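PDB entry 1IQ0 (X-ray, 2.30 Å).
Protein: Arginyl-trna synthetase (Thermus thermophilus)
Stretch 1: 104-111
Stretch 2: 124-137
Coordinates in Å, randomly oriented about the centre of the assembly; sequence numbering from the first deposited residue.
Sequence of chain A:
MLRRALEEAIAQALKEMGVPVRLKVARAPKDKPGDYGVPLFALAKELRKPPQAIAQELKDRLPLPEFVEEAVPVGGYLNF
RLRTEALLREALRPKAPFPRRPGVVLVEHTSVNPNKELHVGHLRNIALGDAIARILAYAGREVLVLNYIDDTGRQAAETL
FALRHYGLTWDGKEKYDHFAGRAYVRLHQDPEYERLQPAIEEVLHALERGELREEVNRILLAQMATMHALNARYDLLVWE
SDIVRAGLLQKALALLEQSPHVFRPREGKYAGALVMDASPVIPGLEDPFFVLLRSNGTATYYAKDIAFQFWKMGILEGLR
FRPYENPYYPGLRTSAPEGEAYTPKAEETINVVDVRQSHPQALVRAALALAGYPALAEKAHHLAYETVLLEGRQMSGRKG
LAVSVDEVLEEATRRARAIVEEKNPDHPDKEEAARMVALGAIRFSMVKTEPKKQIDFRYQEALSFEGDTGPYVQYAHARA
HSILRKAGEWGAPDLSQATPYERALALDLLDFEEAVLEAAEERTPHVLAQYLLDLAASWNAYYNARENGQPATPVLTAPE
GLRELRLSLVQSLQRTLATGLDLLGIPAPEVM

Stretch 1 (104-111) VVLVEHTS
Stretch 2 124-137: RNIALGDAIARILA

In residues 104-111 a strand runs as far as Glu108, and a loop follows. Residues 124-137 are all helical, with phi/psi near -62/-46 and regular i to i+4 backbone hydrogen bonds. Strand and helix run nearly antiparallel, at 165°, and their axes approach to 8.8 Å. The chains converge toward Thr110: CA-CA distances are 8.5 Å for Val105-Leu136, 6.6 Å for Val107-Ala133, 5.4 Å for His109-Gly129 and 5.2 Å for Thr110-Ile126. Together the stretches bury 406 Å².

Val104 and Leu106 do not reach the helix. Val105 (-115/111, chi1 t) points toward it, and its CG1 lies 4.1 Å from Leu136 CD1 (Leu136 m, t). Val107 (-102/123, chi1 t) also points toward the helix. Its CG1 is 4.3 Å from Ile132 CG2 and 4.0 Å from Gly129 O. Its CG2 is 4.5 Å from both Ala133 CB and Leu136 CD1. The contacts of Val105 and Val107 with Leu136, Ile132 and Ala133 are between apolar side chains; Val107 CG1 also packs against the Gly129 carbonyl. Glu108 (-110/126) points away.

His109 (-151/171, chi1 p, chi2 68°) lies against the helix backbone. Its CD2 is 3.3 Å from Gly129 C. Glycine makes room here, since an ideal CB would sit 2.4 Å from His109 CG. Ile126 O lies over one face of the ring, 4.3 Å from His109 CE1. A water bridges the stretches, 2.9 Å from His109 NE2 and donating to Asp130 OD1 at 2.8 Å. Asp130 (chi1 t) also forms a salt bridge within the helix, Arg134 NE to Asp130 OD2 at 2.8 Å.

Thr110 turns the chain with phi/psi 76/-98 and chi1 m. Its OG1 shares a 2.8 Å hydrogen bond with His109 ND1, which ties the ring to its neighbour. Thr110 OG1 also touches Ile126 CG1 at 3.6 Å (Ile126 m, t). Asn125 (chi1 t) points toward this turn. Ser111 (44/57, chi1 m) makes no contact with the helix.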

# COMPACT_ATOMS: atom_id res chain seq x y z
N VAL A 104 -7.96 -14.48 4.96
CA VAL A 104 -7.24 -13.87 3.86
C VAL A 104 -7.73 -12.49 3.43
O VAL A 104 -8.93 -12.24 3.32
CB VAL A 104 -7.27 -14.79 2.61
CG1 VAL A 104 -6.69 -14.05 1.40
CG2 VAL A 104 -6.46 -16.06 2.88
N VAL A 105 -6.77 -11.59 3.24
CA VAL A 105 -7.04 -10.25 2.75
C VAL A 105 -6.32 -10.31 1.40
O VAL A 105 -5.10 -10.41 1.35
CB VAL A 105 -6.41 -9.15 3.64
CG1 VAL A 105 -6.57 -7.80 2.96
CG2 VAL A 105 -7.10 -9.12 5.00
N LEU A 106 -7.08 -10.29 0.32
CA LEU A 106 -6.49 -10.39 -1.01
C LEU A 106 -6.27 -9.03 -1.64
O LEU A 106 -7.23 -8.29 -1.91
CB LEU A 106 -7.40 -11.24 -1.91
CG LEU A 106 -6.86 -11.64 -3.28
CD1 LEU A 106 -5.59 -12.48 -3.11
CD2 LEU A 106 -7.92 -12.42 -4.02
N VAL A 107 -5.01 -8.69 -1.86
CA VAL A 107 -4.67 -7.41 -2.46
C VAL A 107 -4.32 -7.58 -3.93
O VAL A 107 -3.42 -8.35 -4.28
CB VAL A 107 -3.46 -6.77 -1.74
CG1 VAL A 107 -3.14 -5.42 -2.38
CG2 VAL A 107 -3.77 -6.60 -0.26
N GLU A 108 -5.03 -6.87 -4.80
CA GLU A 108 -4.72 -6.93 -6.23
C GLU A 108 -4.13 -5.60 -6.66
O GLU A 108 -4.71 -4.54 -6.42
CB GLU A 108 -5.96 -7.21 -7.09
CG GLU A 108 -5.62 -7.12 -8.59
CD GLU A 108 -6.83 -7.22 -9.51
OE1 GLU A 108 -6.87 -6.48 -10.51
OE2 GLU A 108 -7.73 -8.05 -9.26
N HIS A 109 -2.96 -5.65 -7.27
CA HIS A 109 -2.32 -4.43 -7.75
C HIS A 109 -1.45 -4.75 -8.96
O HIS A 109 -1.25 -5.93 -9.28
CB HIS A 109 -1.54 -3.74 -6.62
CG HIS A 109 -0.34 -4.49 -6.13
ND1 HIS A 109 0.78 -4.68 -6.91
CD2 HIS A 109 -0.04 -4.98 -4.91
CE1 HIS A 109 1.72 -5.26 -6.18
NE2 HIS A 109 1.25 -5.45 -4.96
N THR A 110 -0.96 -3.71 -9.62
CA THR A 110 -0.15 -3.82 -10.83
C THR A 110 -1.16 -4.16 -11.93
O THR A 110 -1.83 -3.27 -12.44
CB THR A 110 0.94 -4.91 -10.70
OG1 THR A 110 1.71 -4.67 -9.51
CG2 THR A 110 1.90 -4.85 -11.91
N SER A 111 -1.28 -5.44 -12.29
CA SER A 111 -2.26 -5.85 -13.30
C SER A 111 -2.31 -4.96 -14.53
O SER A 111 -3.36 -4.43 -14.87
CB SER A 111 -3.66 -5.88 -12.68
OG SER A 111 -3.72 -6.75 -11.57
N ARG A 124 2.91 4.36 -9.15
CA ARG A 124 2.15 4.56 -7.93
C ARG A 124 1.33 3.32 -7.56
O ARG A 124 1.26 2.94 -6.38
CB ARG A 124 1.23 5.78 -8.05
CG ARG A 124 0.24 5.85 -6.90
CD ARG A 124 0.33 7.12 -6.08
NE ARG A 124 -0.32 8.25 -6.72
CZ ARG A 124 -0.76 9.33 -6.07
NH1 ARG A 124 -0.64 9.43 -4.76
NH2 ARG A 124 -1.31 10.33 -6.75
N ASN A 125 0.71 2.70 -8.56
CA ASN A 125 -0.11 1.51 -8.35
C ASN A 125 0.70 0.45 -7.61
O ASN A 125 0.29 -0.03 -6.56
CB ASN A 125 -0.57 0.94 -9.71
CG ASN A 125 -1.49 -0.27 -9.57
OD1 ASN A 125 -2.59 -0.29 -10.13
ND2 ASN A 125 -1.03 -1.28 -8.84
N ILE A 126 1.85 0.11 -8.17
CA ILE A 126 2.73 -0.89 -7.60
C ILE A 126 3.22 -0.50 -6.20
O ILE A 126 3.15 -1.30 -5.26
CB ILE A 126 3.96 -1.12 -8.52
CG1 ILE A 126 3.47 -1.55 -9.91
CG2 ILE A 126 4.88 -2.18 -7.92
CD1 ILE A 126 4.57 -1.88 -10.89
N ALA A 127 3.71 0.74 -6.07
CA ALA A 127 4.21 1.22 -4.79
C ALA A 127 3.15 1.20 -3.69
O ALA A 127 3.40 0.71 -2.59
CB ALA A 127 4.77 2.65 -4.94
N LEU A 128 1.97 1.72 -4.01
CA LEU A 128 0.85 1.78 -3.07
C LEU A 128 0.36 0.39 -2.68
O LEU A 128 0.13 0.10 -1.50
CB LEU A 128 -0.32 2.54 -3.69
CG LEU A 128 -0.97 3.70 -2.93
CD1 LEU A 128 -2.20 4.15 -3.70
CD2 LEU A 128 -1.35 3.28 -1.50
N GLY A 129 0.18 -0.47 -3.68
CA GLY A 129 -0.30 -1.82 -3.44
C GLY A 129 0.65 -2.67 -2.62
O GLY A 129 0.23 -3.33 -1.67
N ASP A 130 1.93 -2.65 -2.99
CA ASP A 130 2.93 -3.43 -2.27
C ASP A 130 3.04 -2.94 -0.83
O ASP A 130 3.12 -3.74 0.10
CB ASP A 130 4.29 -3.30 -2.97
CG ASP A 130 5.37 -4.07 -2.24
OD1 ASP A 130 5.29 -5.32 -2.20
OD2 ASP A 130 6.29 -3.43 -1.70
N ALA A 131 3.04 -1.63 -0.65
CA ALA A 131 3.15 -1.04 0.68
C ALA A 131 1.98 -1.44 1.59
O ALA A 131 2.19 -1.87 2.72
CB ALA A 131 3.26 0.49 0.59
N ILE A 132 0.75 -1.30 1.10
CA ILE A 132 -0.38 -1.66 1.94
C ILE A 132 -0.38 -3.16 2.22
O ILE A 132 -0.82 -3.58 3.28
CB ILE A 132 -1.74 -1.21 1.32
CG1 ILE A 132 -2.84 -1.30 2.39
CG2 ILE A 132 -2.13 -2.10 0.15
CD1 ILE A 132 -2.54 -0.52 3.65
N ALA A 133 0.11 -3.96 1.27
CA ALA A 133 0.18 -5.40 1.47
C ALA A 133 1.16 -5.72 2.61
O ALA A 133 0.86 -6.53 3.48
CB ALA A 133 0.65 -6.11 0.19
N ARG A 134 2.33 -5.07 2.58
CA ARG A 134 3.35 -5.27 3.61
C ARG A 134 2.86 -4.80 4.98
O ARG A 134 3.03 -5.48 5.99
CB ARG A 134 4.62 -4.49 3.25
CG ARG A 134 5.39 -5.02 2.05
CD ARG A 134 6.53 -4.07 1.71
NE ARG A 134 7.34 -4.54 0.60
CZ ARG A 134 8.35 -5.41 0.71
NH1 ARG A 134 8.67 -5.90 1.89
NH2 ARG A 134 9.03 -5.76 -0.37
N ILE A 135 2.24 -3.62 5.00
CA ILE A 135 1.73 -3.04 6.23
C ILE A 135 0.67 -3.93 6.87
O ILE A 135 0.71 -4.19 8.07
CB ILE A 135 1.16 -1.62 5.95
CG1 ILE A 135 2.32 -0.67 5.62
CG2 ILE A 135 0.34 -1.13 7.13
CD1 ILE A 135 1.89 0.72 5.17
N LEU A 136 -0.28 -4.42 6.07
CA LEU A 136 -1.33 -5.30 6.58
C LEU A 136 -0.78 -6.59 7.18
O LEU A 136 -1.25 -7.04 8.22
CB LEU A 136 -2.33 -5.65 5.47
CG LEU A 136 -3.31 -4.52 5.15
CD1 LEU A 136 -3.95 -4.76 3.79
CD2 LEU A 136 -4.37 -4.43 6.27
N ALA A 137 0.21 -7.18 6.51
CA ALA A 137 0.83 -8.41 6.98
C ALA A 137 1.48 -8.15 8.34
O ALA A 137 1.31 -8.94 9.27
CB ALA A 137 1.89 -8.89 5.97
O HOH W 1 3.09 -6.74 -3.18